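Local coordinates for ribosome hibernation protein YHBH (Vibrio cholerae serotype O1, PDB 4HEI) that associates with 100S ribosome dimers and probably shuts down translation in stationary phase by binding the small ribosomal subunit, at residues 8-11 / 15-18; 18-23 / 37-42; 22-27 / 52-57; 29-34 / 80-85. One frame throughout, in Å; residues are numbered along the deposited sequence.

Contact 1: 8-11 / 15-18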
loop_
_atom_site.group_PDB
_atom_site.type_symbol
_atom_site.label_atom_id
_atom_site.label_comp_id
_atom_site.label_asym_id
_atom_site.label_seq_id
_atom_site.Cartn_x
_atom_site.Cartn_y
_atom_site.Cartn_z
ATOM N N HIS A 8 -1.266 -6.279 -12.410
ATOM C CA HIS A 8 -0.577 -7.286 -13.212
ATOM C C HIS A 8 -1.351 -8.599 -13.134
ATOM O O HIS A 8 -1.541 -9.151 -12.049
ATOM C CB HIS A 8 0.849 -7.503 -12.702
ATOM C CG HIS A 8 1.604 -8.552 -13.458
ATOM N ND1 HIS A 8 2.105 -8.339 -14.725
ATOM C CD2 HIS A 8 1.920 -9.828 -13.137
ATOM C CE1 HIS A 8 2.696 -9.441 -15.151
ATOM N NE2 HIS A 8 2.598 -10.360 -14.207
ATOM N N HIS A 9 -1.788 -9.095 -14.286
ATOM C CA HIS A 9 -2.555 -10.336 -14.349
ATOM C C HIS A 9 -3.784 -10.230 -13.460
ATOM O O HIS A 9 -4.081 -11.132 -12.684
ATOM C CB HIS A 9 -1.698 -11.525 -13.900
ATOM C CG HIS A 9 -0.594 -11.871 -14.852
ATOM N ND1 HIS A 9 0.256 -12.937 -14.648
ATOM C CD2 HIS A 9 -0.207 -11.299 -16.017
ATOM C CE1 HIS A 9 1.118 -13.008 -15.647
ATOM N NE2 HIS A 9 0.859 -12.026 -16.492
ATOM N N ILE A 10 -4.494 -9.116 -13.577
ATOM C CA ILE A 10 -5.681 -8.892 -12.767
ATOM C C ILE A 10 -6.586 -7.852 -13.408
ATOM O O ILE A 10 -6.140 -7.023 -14.205
ATOM C CB ILE A 10 -5.292 -8.395 -11.356
ATOM C CG1 ILE A 10 -6.536 -8.306 -10.464
ATOM C CG2 ILE A 10 -4.622 -7.027 -11.454
ATOM C CD1 ILE A 10 -6.247 -7.803 -9.060
ATOM N N ASP A 11 -7.867 -7.904 -13.060
ATOM C CA ASP A 11 -8.813 -6.935 -13.581
ATOM C C ASP A 11 -8.848 -5.787 -12.586
ATOM O O ASP A 11 -9.648 -5.791 -11.653
ATOM C CB ASP A 11 -10.208 -7.551 -13.722
ATOM C CG ASP A 11 -11.258 -6.527 -14.113
ATOM O OD1 ASP A 11 -10.893 -5.522 -14.756
ATOM O OD2 ASP A 11 -12.447 -6.731 -13.791
ATOM N N SER A 15 -13.024 0.328 -8.179
ATOM C CA SER A 15 -13.306 0.094 -6.768
ATOM C C SER A 15 -12.002 -0.181 -6.028
ATOM O O SER A 15 -11.791 0.325 -4.929
ATOM C CB SER A 15 -14.257 -1.091 -6.588
ATOM O OG SER A 15 -14.427 -1.384 -5.210
ATOM N N MET A 16 -11.134 -0.994 -6.626
ATOM C CA MET A 16 -9.854 -1.300 -6.007
ATOM C C MET A 16 -9.059 -0.015 -5.858
ATOM O O MET A 16 -8.541 0.286 -4.783
ATOM C CB MET A 16 -9.051 -2.290 -6.859
ATOM C CG MET A 16 -9.312 -3.747 -6.538
ATOM S SD MET A 16 -8.445 -4.834 -7.688
ATOM C CE MET A 16 -9.796 -5.364 -8.711
ATOM N N GLN A 17 -8.966 0.745 -6.940
ATOM C CA GLN A 17 -8.222 1.991 -6.900
ATOM C C GLN A 17 -8.824 2.958 -5.893
ATOM O O GLN A 17 -8.094 3.577 -5.118
ATOM C CB GLN A 17 -8.154 2.612 -8.298
ATOM C CG GLN A 17 -7.273 1.797 -9.236
ATOM C CD GLN A 17 -7.010 2.482 -10.559
ATOM O OE1 GLN A 17 -7.833 2.440 -11.471
ATOM N NE2 GLN A 17 -5.857 3.128 -10.668
ATOM N N ASP A 18 -10.150 3.075 -5.888
ATOM C CA ASP A 18 -10.813 3.965 -4.938
ATOM C C ASP A 18 -10.499 3.525 -3.511
ATOM O O ASP A 18 -10.193 4.351 -2.643
ATOM C CB ASP A 18 -12.333 3.959 -5.145
ATOM C CG ASP A 18 -12.753 4.626 -6.443
ATOM O OD1 ASP A 18 -11.979 5.449 -6.971
ATOM O OD2 ASP A 18 -13.868 4.341 -6.929
#
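Ile10 and Met16 meet tip to tip across the turn that leads from strand 2-8 into helix 14-27. The CD1 methyl of Ile10 touches the sulfur SD of Met16 at 3.9 Å. The methionine chain bends at the sulfur (chi3 -105°), turning its terminal methyl toward the loop backbone, where CE of Met16 presses against the carbonyl oxygen O of Asp11 at 3.0 Å, a tight approach of a carbon to an oxygen. Ile10 comes from its own side fully extended, and the straight chain (chi1 -174°, chi2 -179°) carries CD1 to the sulfur.

Outside this first shell, Met70 of helix 70-91 touches both Ile10 and Met16, while Val43 and Leu41 of strand 34-44 pack on Ile10 and Met16 respectively. The first turn of the helix is steadied by two side-chain hydrogen bonds, Thr13 OG1 with Met16 N and Ser15 OG with Tyr71 OH. On the strand side, His8 is still tied to Leu41 by a backbone hydrogen bond, and the chain then bends at His9, which has positive phi. Loop and helix start together form the first connection of a beta-alpha-beta unit, closing one end of the core beneath helix 14-27 in the beta-alpha-beta-beta-beta-alpha fold of the HPF/YfiA family.

Contact 2: 18-23 / 37-42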
loop_
_atom_site.group_PDB
_atom_site.type_symbol
_atom_site.label_atom_id
_atom_site.label_comp_id
_atom_site.label_asym_id
_atom_site.label_seq_id
_atom_site.Cartn_x
_atom_site.Cartn_y
_atom_site.Cartn_z
ATOM N N ASP A 18 -10.150 3.075 -5.888
ATOM C CA ASP A 18 -10.813 3.965 -4.938
ATOM C C ASP A 18 -10.499 3.525 -3.511
ATOM O O ASP A 18 -10.193 4.351 -2.643
ATOM C CB ASP A 18 -12.333 3.959 -5.145
ATOM C CG ASP A 18 -12.753 4.626 -6.443
ATOM O OD1 ASP A 18 -11.979 5.449 -6.971
ATOM O OD2 ASP A 18 -13.868 4.341 -6.929
ATOM N N TYR A 19 -10.572 2.220 -3.274
ATOM C CA TYR A 19 -10.296 1.673 -1.954
ATOM C C TYR A 19 -8.863 1.975 -1.536
ATOM O O TYR A 19 -8.615 2.409 -0.410
ATOM C CB TYR A 19 -10.525 0.157 -1.950
ATOM C CG TYR A 19 -10.427 -0.463 -0.580
ATOM C CD1 TYR A 19 -11.391 -0.201 0.390
ATOM C CD2 TYR A 19 -9.365 -1.299 -0.246
ATOM C CE1 TYR A 19 -11.300 -0.757 1.657
ATOM C CE2 TYR A 19 -9.263 -1.856 1.018
ATOM C CZ TYR A 19 -10.234 -1.580 1.963
ATOM O OH TYR A 19 -10.140 -2.126 3.216
ATOM N N VAL A 20 -7.918 1.736 -2.438
ATOM C CA VAL A 20 -6.516 2.002 -2.138
ATOM C C VAL A 20 -6.346 3.469 -1.768
ATOM O O VAL A 20 -5.710 3.794 -0.766
ATOM C CB VAL A 20 -5.610 1.679 -3.334
ATOM C CG1 VAL A 20 -4.184 2.158 -3.051
ATOM C CG2 VAL A 20 -5.612 0.163 -3.593
ATOM N N HIS A 21 -6.920 4.351 -2.576
ATOM C CA HIS A 21 -6.824 5.778 -2.298
ATOM C C HIS A 21 -7.413 6.104 -0.930
ATOM O O HIS A 21 -6.848 6.896 -0.169
ATOM C CB HIS A 21 -7.527 6.573 -3.399
ATOM C CG HIS A 21 -6.622 6.941 -4.530
ATOM N ND1 HIS A 21 -5.629 7.887 -4.405
ATOM C CD2 HIS A 21 -6.528 6.461 -5.794
ATOM C CE1 HIS A 21 -4.960 7.976 -5.542
ATOM N NE2 HIS A 21 -5.486 7.121 -6.401
ATOM N N SER A 22 -8.534 5.473 -0.610
ATOM C CA SER A 22 -9.182 5.688 0.674
ATOM C C SER A 22 -8.227 5.367 1.827
ATOM O O SER A 22 -8.058 6.169 2.754
ATOM C CB SER A 22 -10.436 4.812 0.772
ATOM O OG SER A 22 -11.089 5.000 2.012
ATOM N N LYS A 23 -7.596 4.198 1.762
ATOM C CA LYS A 23 -6.663 3.765 2.800
ATOM C C LYS A 23 -5.481 4.724 2.968
ATOM O O LYS A 23 -5.075 5.023 4.089
ATOM C CB LYS A 23 -6.129 2.362 2.478
ATOM C CG LYS A 23 -7.207 1.312 2.256
ATOM C CD LYS A 23 -7.971 0.991 3.532
ATOM C CE LYS A 23 -7.085 0.279 4.536
ATOM N NZ LYS A 23 -7.858 -0.220 5.704
ATOM N N VAL A 37 4.384 7.243 -3.861
ATOM C CA VAL A 37 3.862 5.956 -3.424
ATOM C C VAL A 37 3.578 5.080 -4.636
ATOM O O VAL A 37 2.974 5.530 -5.611
ATOM C CB VAL A 37 2.539 6.111 -2.637
ATOM C CG1 VAL A 37 1.966 4.737 -2.306
ATOM C CG2 VAL A 37 2.773 6.921 -1.363
ATOM N N GLN A 38 4.031 3.831 -4.582
ATOM C CA GLN A 38 3.765 2.890 -5.659
ATOM C C GLN A 38 3.017 1.710 -5.064
ATOM O O GLN A 38 3.353 1.236 -3.983
ATOM C CB GLN A 38 5.048 2.366 -6.292
ATOM C CG GLN A 38 4.808 1.294 -7.350
ATOM C CD GLN A 38 4.104 1.836 -8.593
ATOM O OE1 GLN A 38 4.523 2.850 -9.159
ATOM N NE2 GLN A 38 3.046 1.155 -9.028
ATOM N N VAL A 39 1.997 1.249 -5.770
ATOM C CA VAL A 39 1.221 0.113 -5.326
ATOM C C VAL A 39 1.052 -0.806 -6.519
ATOM O O VAL A 39 0.793 -0.350 -7.630
ATOM C CB VAL A 39 -0.191 0.532 -4.813
ATOM C CG1 VAL A 39 -1.021 -0.719 -4.477
ATOM C CG2 VAL A 39 -0.050 1.397 -3.570
ATOM N N ILE A 40 1.239 -2.099 -6.285
ATOM C CA ILE A 40 1.067 -3.093 -7.331
ATOM C C ILE A 40 0.136 -4.179 -6.815
ATOM O O ILE A 40 0.365 -4.758 -5.749
ATOM C CB ILE A 40 2.405 -3.746 -7.744
ATOM C CG1 ILE A 40 3.327 -2.707 -8.383
ATOM C CG2 ILE A 40 2.150 -4.861 -8.750
ATOM C CD1 ILE A 40 4.628 -3.293 -8.884
ATOM N N LEU A 41 -0.917 -4.444 -7.582
ATOM C CA LEU A 41 -1.891 -5.471 -7.241
ATOM C C LEU A 41 -1.754 -6.540 -8.318
ATOM O O LEU A 41 -1.809 -6.237 -9.504
ATOM C CB LEU A 41 -3.308 -4.892 -7.254
ATOM C CG LEU A 41 -3.523 -3.653 -6.370
ATOM C CD1 LEU A 41 -4.991 -3.278 -6.365
ATOM C CD2 LEU A 41 -3.044 -3.931 -4.961
ATOM N N ARG A 42 -1.542 -7.780 -7.904
ATOM C CA ARG A 42 -1.393 -8.843 -8.879
ATOM C C ARG A 42 -1.860 -10.180 -8.347
ATOM O O ARG A 42 -2.063 -10.357 -7.145
ATOM C CB ARG A 42 0.065 -8.946 -9.335
ATOM C CG ARG A 42 1.042 -9.293 -8.225
ATOM C CD ARG A 42 2.477 -9.343 -8.743
ATOM N NE ARG A 42 3.434 -9.548 -7.654
ATOM C CZ ARG A 42 3.927 -10.728 -7.290
ATOM N NH1 ARG A 42 3.573 -11.836 -7.931
ATOM N NH2 ARG A 42 4.758 -10.804 -6.260
#
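The beta-alpha-beta unit of strand 2-8, helix 14-27 and strand 34-44 is closed here by Val20, which rests between Val39 and Leu41 on the second of its strands. The two methyls of the helix residue divide the work. CG1 of Val20 faces CG2 of Val39 at 4.2 Å, and CG2 of Val20 reaches CD1 of Leu41 at 4.5 Å, a looser touch. Val39 and Leu41, two residues apart, stand on the same face of the strand, both directed at the helix. In Val39, CG1 is anti to the backbone N (chi1 175°), which leaves CG2 beside that N, on the helix side. All three side chains are buried, and the two segments meet through apolar methyls alone.

Helix 14-27 thus lies over one face of the mixed four-stranded sheet, beside helix 70-91. Val20 also touches Ile5 of the neighbouring parallel strand and Ile74 of helix 70-91, and Met16 and Met70 cover Leu41. The flank of helix 14-27 is tied to that second helix by an edge-to-face pair of Tyr19 with Tyr71 and a salt bridge from Lys23 to Asp75; CG of Lys23 in turn lies 4.0 Å above the Tyr19 ring, near its rim.

On the reverse face of the strand, the Gln38 side chain bends alongside the strand to the carbonyl of the next residue: its NE2 donates to O of Val39 at 3.0 Å, from above the carbonyl plane and with a bent N-H...O angle of 135°. The same amide nitrogen hydrogen-bonds to Asn4 OD1, linking the side chain to strand 2-8.

Contact 3: 22-27 / 52-57. With 3CO (cobalt (III) ion), chain D.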
loop_
_atom_site.group_PDB
_atom_site.type_symbol
_atom_site.label_atom_id
_atom_site.label_comp_id
_atom_site.label_asym_id
_atom_site.label_seq_id
_atom_site.Cartn_x
_atom_site.Cartn_y
_atom_site.Cartn_z
ATOM N N SER A 22 -8.534 5.473 -0.610
ATOM C CA SER A 22 -9.182 5.688 0.674
ATOM C C SER A 22 -8.227 5.367 1.827
ATOM O O SER A 22 -8.058 6.169 2.754
ATOM C CB SER A 22 -10.436 4.812 0.772
ATOM O OG SER A 22 -11.089 5.000 2.012
ATOM N N LYS A 23 -7.596 4.198 1.762
ATOM C CA LYS A 23 -6.663 3.765 2.800
ATOM C C LYS A 23 -5.481 4.724 2.968
ATOM O O LYS A 23 -5.075 5.023 4.089
ATOM C CB LYS A 23 -6.129 2.362 2.478
ATOM C CG LYS A 23 -7.207 1.312 2.256
ATOM C CD LYS A 23 -7.971 0.991 3.532
ATOM C CE LYS A 23 -7.085 0.279 4.536
ATOM N NZ LYS A 23 -7.858 -0.220 5.704
ATOM N N PHE A 24 -4.925 5.198 1.856
ATOM C CA PHE A 24 -3.787 6.106 1.913
ATOM C C PHE A 24 -4.158 7.521 2.341
ATOM O O PHE A 24 -3.351 8.218 2.956
ATOM C CB PHE A 24 -3.044 6.094 0.576
ATOM C CG PHE A 24 -2.094 4.940 0.445
ATOM C CD1 PHE A 24 -0.822 5.008 1.009
ATOM C CD2 PHE A 24 -2.489 3.760 -0.173
ATOM C CE1 PHE A 24 0.041 3.913 0.957
ATOM C CE2 PHE A 24 -1.635 2.661 -0.227
ATOM C CZ PHE A 24 -0.367 2.738 0.341
ATOM N N ASP A 25 -5.391 7.935 2.069
ATOM C CA ASP A 25 -5.823 9.253 2.514
ATOM C C ASP A 25 -5.906 9.260 4.045
ATOM O O ASP A 25 -5.626 10.275 4.678
ATOM C CB ASP A 25 -7.180 9.632 1.912
ATOM C CG ASP A 25 -7.058 10.155 0.495
ATOM O OD1 ASP A 25 -5.932 10.502 0.088
ATOM O OD2 ASP A 25 -8.088 10.236 -0.204
ATOM N N LYS A 26 -6.280 8.133 4.643
ATOM C CA LYS A 26 -6.363 8.065 6.097
ATOM C C LYS A 26 -4.957 8.067 6.678
ATOM O O LYS A 26 -4.657 8.770 7.648
ATOM C CB LYS A 26 -7.089 6.794 6.543
ATOM C CG LYS A 26 -8.558 6.738 6.163
ATOM C CD LYS A 26 -9.224 5.515 6.778
ATOM C CE LYS A 26 -10.711 5.486 6.487
ATOM N NZ LYS A 26 -11.392 6.703 7.008
ATOM N N LEU A 27 -4.097 7.273 6.054
ATOM C CA LEU A 27 -2.709 7.127 6.457
ATOM C C LEU A 27 -1.913 8.435 6.505
ATOM O O LEU A 27 -1.159 8.676 7.452
ATOM C CB LEU A 27 -2.019 6.152 5.499
ATOM C CG LEU A 27 -0.608 5.700 5.857
ATOM C CD1 LEU A 27 -0.673 4.847 7.115
ATOM C CD2 LEU A 27 -0.012 4.902 4.708
ATOM N N ALA A 52 3.521 -2.530 -2.011
ATOM C CA ALA A 52 3.625 -1.081 -1.879
ATOM C C ALA A 52 5.008 -0.615 -1.447
ATOM O O ALA A 52 5.697 -1.275 -0.654
ATOM C CB ALA A 52 2.574 -0.554 -0.890
ATOM N N THR A 53 5.414 0.527 -1.989
ATOM C CA THR A 53 6.677 1.147 -1.644
ATOM C C THR A 53 6.343 2.602 -1.375
ATOM O O THR A 53 5.790 3.288 -2.242
ATOM C CB THR A 53 7.706 1.086 -2.800
ATOM O OG1 THR A 53 7.900 -0.275 -3.202
ATOM C CG2 THR A 53 9.045 1.656 -2.346
ATOM N N LEU A 54 6.640 3.056 -0.168
ATOM C CA LEU A 54 6.383 4.438 0.202
ATOM C C LEU A 54 7.724 5.154 0.331
ATOM O O LEU A 54 8.629 4.687 1.030
ATOM C CB LEU A 54 5.638 4.514 1.536
ATOM C CG LEU A 54 4.417 3.626 1.797
ATOM C CD1 LEU A 54 3.705 4.123 3.054
ATOM C CD2 LEU A 54 3.478 3.643 0.614
ATOM N N HIS A 55 7.854 6.274 -0.362
ATOM C CA HIS A 55 9.078 7.055 -0.310
ATOM C C HIS A 55 8.821 8.225 0.626
ATOM O O HIS A 55 8.086 9.156 0.295
ATOM C CB HIS A 55 9.432 7.521 -1.717
ATOM C CG HIS A 55 9.637 6.392 -2.685
ATOM N ND1 HIS A 55 10.885 5.901 -3.008
ATOM C CD2 HIS A 55 8.746 5.626 -3.359
ATOM C CE1 HIS A 55 10.753 4.880 -3.838
ATOM N NE2 HIS A 55 9.465 4.692 -4.067
ATOM N N VAL A 56 9.422 8.147 1.807
ATOM C CA VAL A 56 9.264 9.168 2.835
ATOM C C VAL A 56 10.580 9.913 3.027
ATOM O O VAL A 56 11.600 9.550 2.442
ATOM C CB VAL A 56 8.843 8.528 4.179
ATOM C CG1 VAL A 56 7.569 7.714 3.994
ATOM C CG2 VAL A 56 9.957 7.635 4.702
ATOM N N ASN A 57 10.558 10.958 3.847
ATOM C CA ASN A 57 11.765 11.735 4.083
ATOM C C ASN A 57 12.953 10.898 4.556
ATOM O O ASN A 57 12.958 10.359 5.664
ATOM C CB ASN A 57 11.476 12.865 5.077
ATOM C CG ASN A 57 10.854 14.083 4.406
ATOM O OD1 ASN A 57 9.850 13.976 3.701
ATOM N ND2 ASN A 57 11.455 15.249 4.624
HETATM CO CO 3CO D . 12.741 6.679 -3.122
#
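Leu54 of strand 47-56 splits its two methyls between Phe24 and Leu27 of helix 14-27. Its CB leaves the strand toward the helix and, with CG, forms the stem; the closest touches are left to the two methyls. CG stands anti to the carbonyl carbon (chi1 -47°), and from there the branches diverge. CD2 meets the Phe24 ring, 3.5 Å from CE1 and 4.0 Å from CZ of that residue, in an oblique approach. CD1 is sent to the next turn of the helix, where it meets CD2 of Leu27 tip to tip at 4.1 Å. Spaced three residues apart, Phe24 and Leu27 lie on the same side of the helix and so can grip one leucine together.

This is helix-on-sheet packing in a two-layer alpha-beta fold, with two helices on one face of a mixed sheet, and it reaches beyond the first beta-alpha-beta unit to the third strand. The neighbouring strand joins in: CG1 of Val37 lies 3.5 Å from CD2 of Leu54. The same CG1 of Val37 is 3.9 Å from CE1 of Phe24, and the three side chains touch in a closed triangle. Ile61 also packs on Leu54, and Val82 and Leu85 of helix 70-91 lie against Leu27.

On the opposite face of the sheet the next residue, His55, points away from the core, and its ND1 binds a cobalt(III) ion at 2.0 Å. His62 and His64, on the adjoining strand 59-67, form a cobalt site too.

Contact 4: 29-34 / 80-85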
loop_
_atom_site.group_PDB
_atom_site.type_symbol
_atom_site.label_atom_id
_atom_site.label_comp_id
_atom_site.label_asym_id
_atom_site.label_seq_id
_atom_site.Cartn_x
_atom_site.Cartn_y
_atom_site.Cartn_z
ATOM N N ARG A 29 -2.705 11.246 7.320
ATOM C CA ARG A 29 -3.045 12.121 8.440
ATOM C C ARG A 29 -2.130 11.866 9.637
ATOM O O ARG A 29 -1.942 12.736 10.480
ATOM C CB ARG A 29 -4.503 11.921 8.851
ATOM C CG ARG A 29 -5.515 12.332 7.802
ATOM C CD ARG A 29 -5.368 13.797 7.428
ATOM N NE ARG A 29 -6.407 14.203 6.491
ATOM C CZ ARG A 29 -7.158 15.280 6.656
ATOM N NH1 ARG A 29 -6.964 16.050 7.721
ATOM N NH2 ARG A 29 -8.110 15.568 5.778
ATOM N N PHE A 30 -1.553 10.669 9.696
ATOM C CA PHE A 30 -0.666 10.303 10.795
ATOM C C PHE A 30 0.807 10.372 10.415
ATOM O O PHE A 30 1.672 10.558 11.272
ATOM C CB PHE A 30 -1.013 8.900 11.273
ATOM C CG PHE A 30 -2.358 8.812 11.912
ATOM C CD1 PHE A 30 -2.547 9.250 13.218
ATOM C CD2 PHE A 30 -3.449 8.336 11.200
ATOM C CE1 PHE A 30 -3.808 9.218 13.806
ATOM C CE2 PHE A 30 -4.715 8.298 11.778
ATOM C CZ PHE A 30 -4.894 8.743 13.088
ATOM N N PHE A 31 1.081 10.227 9.126
ATOM C CA PHE A 31 2.442 10.273 8.608
ATOM C C PHE A 31 2.407 11.272 7.470
ATOM O O PHE A 31 1.950 10.950 6.376
ATOM C CB PHE A 31 2.829 8.895 8.088
ATOM C CG PHE A 31 2.510 7.798 9.047
ATOM C CD1 PHE A 31 3.278 7.615 10.189
ATOM C CD2 PHE A 31 1.408 6.978 8.838
ATOM C CE1 PHE A 31 2.954 6.628 11.115
ATOM C CE2 PHE A 31 1.074 5.990 9.753
ATOM C CZ PHE A 31 1.851 5.814 10.899
ATOM N N ASP A 32 2.908 12.475 7.728
ATOM C CA ASP A 32 2.868 13.555 6.744
ATOM C C ASP A 32 4.097 13.783 5.866
ATOM O O ASP A 32 4.179 14.801 5.173
ATOM C CB ASP A 32 2.517 14.857 7.463
ATOM C CG ASP A 32 3.544 15.235 8.511
ATOM O OD1 ASP A 32 3.231 16.091 9.365
ATOM O OD2 ASP A 32 4.668 14.684 8.477
ATOM N N HIS A 33 5.042 12.850 5.874
ATOM C CA HIS A 33 6.239 13.004 5.060
ATOM C C HIS A 33 6.313 11.992 3.914
ATOM O O HIS A 33 7.391 11.645 3.438
ATOM C CB HIS A 33 7.478 12.896 5.945
ATOM C CG HIS A 33 7.517 13.912 7.041
ATOM N ND1 HIS A 33 7.378 15.263 6.807
ATOM C CD2 HIS A 33 7.691 13.778 8.377
ATOM C CE1 HIS A 33 7.466 15.917 7.950
ATOM N NE2 HIS A 33 7.655 15.040 8.919
ATOM N N ILE A 34 5.145 11.529 3.484
ATOM C CA ILE A 34 5.013 10.570 2.395
ATOM C C ILE A 34 5.033 11.290 1.050
ATOM O O ILE A 34 4.131 12.069 0.740
ATOM C CB ILE A 34 3.682 9.790 2.506
ATOM C CG1 ILE A 34 3.661 8.968 3.797
ATOM C CG2 ILE A 34 3.505 8.890 1.286
ATOM C CD1 ILE A 34 2.332 8.287 4.075
ATOM N N LYS A 80 0.762 -3.581 7.656
ATOM C CA LYS A 80 2.213 -3.770 7.684
ATOM C C LYS A 80 2.930 -2.433 7.485
ATOM O O LYS A 80 3.925 -2.147 8.150
ATOM C CB LYS A 80 2.660 -4.745 6.590
ATOM C CG LYS A 80 2.169 -6.171 6.759
ATOM C CD LYS A 80 2.844 -7.094 5.749
ATOM C CE LYS A 80 2.317 -8.514 5.850
ATOM N NZ LYS A 80 3.046 -9.431 4.925
ATOM N N LEU A 81 2.420 -1.617 6.566
ATOM C CA LEU A 81 3.018 -0.314 6.291
ATOM C C LEU A 81 2.916 0.598 7.511
ATOM O O LEU A 81 3.867 1.291 7.856
ATOM C CB LEU A 81 2.321 0.349 5.095
ATOM C CG LEU A 81 2.445 -0.357 3.741
ATOM C CD1 LEU A 81 1.597 0.380 2.713
ATOM C CD2 LEU A 81 3.906 -0.386 3.306
ATOM N N VAL A 82 1.758 0.588 8.165
ATOM C CA VAL A 82 1.550 1.416 9.352
ATOM C C VAL A 82 2.547 1.050 10.451
ATOM O O VAL A 82 3.108 1.935 11.098
ATOM C CB VAL A 82 0.105 1.269 9.899
ATOM C CG1 VAL A 82 -0.039 2.024 11.220
ATOM C CG2 VAL A 82 -0.886 1.811 8.889
ATOM N N ARG A 83 2.777 -0.247 10.663
ATOM C CA ARG A 83 3.732 -0.691 11.683
ATOM C C ARG A 83 5.104 -0.118 11.368
ATOM O O ARG A 83 5.777 0.436 12.239
ATOM C CB ARG A 83 3.849 -2.220 11.720
ATOM C CG ARG A 83 2.586 -2.957 12.110
ATOM C CD ARG A 83 2.916 -4.348 12.653
ATOM N NE ARG A 83 1.708 -5.117 12.932
ATOM C CZ ARG A 83 1.003 -5.770 12.013
ATOM N NH1 ARG A 83 1.388 -5.758 10.743
ATOM N NH2 ARG A 83 -0.098 -6.422 12.361
ATOM N N GLN A 84 5.525 -0.257 10.116
ATOM C CA GLN A 84 6.826 0.251 9.708
ATOM C C GLN A 84 6.900 1.775 9.765
ATOM O O GLN A 84 7.942 2.335 10.101
ATOM C CB GLN A 84 7.164 -0.237 8.300
ATOM C CG GLN A 84 7.338 -1.740 8.202
ATOM C CD GLN A 84 7.746 -2.184 6.812
ATOM O OE1 GLN A 84 8.777 -1.761 6.286
ATOM N NE2 GLN A 84 6.934 -3.041 6.207
ATOM N N LEU A 85 5.802 2.443 9.425
ATOM C CA LEU A 85 5.765 3.904 9.464
ATOM C C LEU A 85 5.868 4.422 10.897
ATOM O O LEU A 85 6.520 5.438 11.154
ATOM C CB LEU A 85 4.479 4.417 8.812
ATOM C CG LEU A 85 4.480 4.429 7.278
ATOM C CD1 LEU A 85 3.051 4.632 6.767
ATOM C CD2 LEU A 85 5.403 5.532 6.769
#
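Phe31 lays one face of its ring on Leu85 of helix 70-91, and the main interaction is a CH-pi contact. CB of Leu85 sits 3.5 Å from the centroid of the Phe31 ring and only 10° off the ring normal. CG of Phe31, anti to the carbonyl carbon and beside the backbone N (chi1 -48°), turns the ring to this leucine. The opposite face is covered nearer the rim by CB of Phe30, 3.8 Å above the plane.

Apolar touches extend this seat. CD1 of Leu85 approaches CD2 of Phe31 at 3.5 Å, and one turn earlier on the helix, CG1 of Val82 meets CZ of Phe31 at 4.2 Å. Leu85 gains further cover from Leu27, Leu54, Val56 and Ile61.

Polar bonds lie round the periphery. Phe30 O accepts a hydrogen bond from Lys89 NZ farther along helix 70-91, while the side chains of Lys80 and Gln84 donate to the backbone carbonyls of His64 and His62, anchoring the helix to the edge strand 59-67. The loop 29-34 thus packs on helix 70-91 at the end of the beta-alpha-beta crossover, where the chain passes from helix 14-27 into strand 34-44.

Overall arrangement
Contacts 1, 2 and 3 step along helix 14-27 from its start to its end, with neighbouring centres about 9 Å apart; contact 1 and contact 3 lie on opposite sides of the chain's centre, about 17 Å between centres. Contacts 2 and 3 reach adjacent strands of the one sheet, 34-44 and 47-56, joined where Gln38 O receives a probable hydrogen bond from Thr53 N. Contact 4, centred about 6 Å from contact 3 and 23 Å from contact 1, alternates in sequence with contacts 2 and 3. In this ribosome-binding protein contacts 2 and 3 seat helix 14-27 on the sheet, while contacts 1 and 4 pack the loops at its two ends, the latter against helix 70-91.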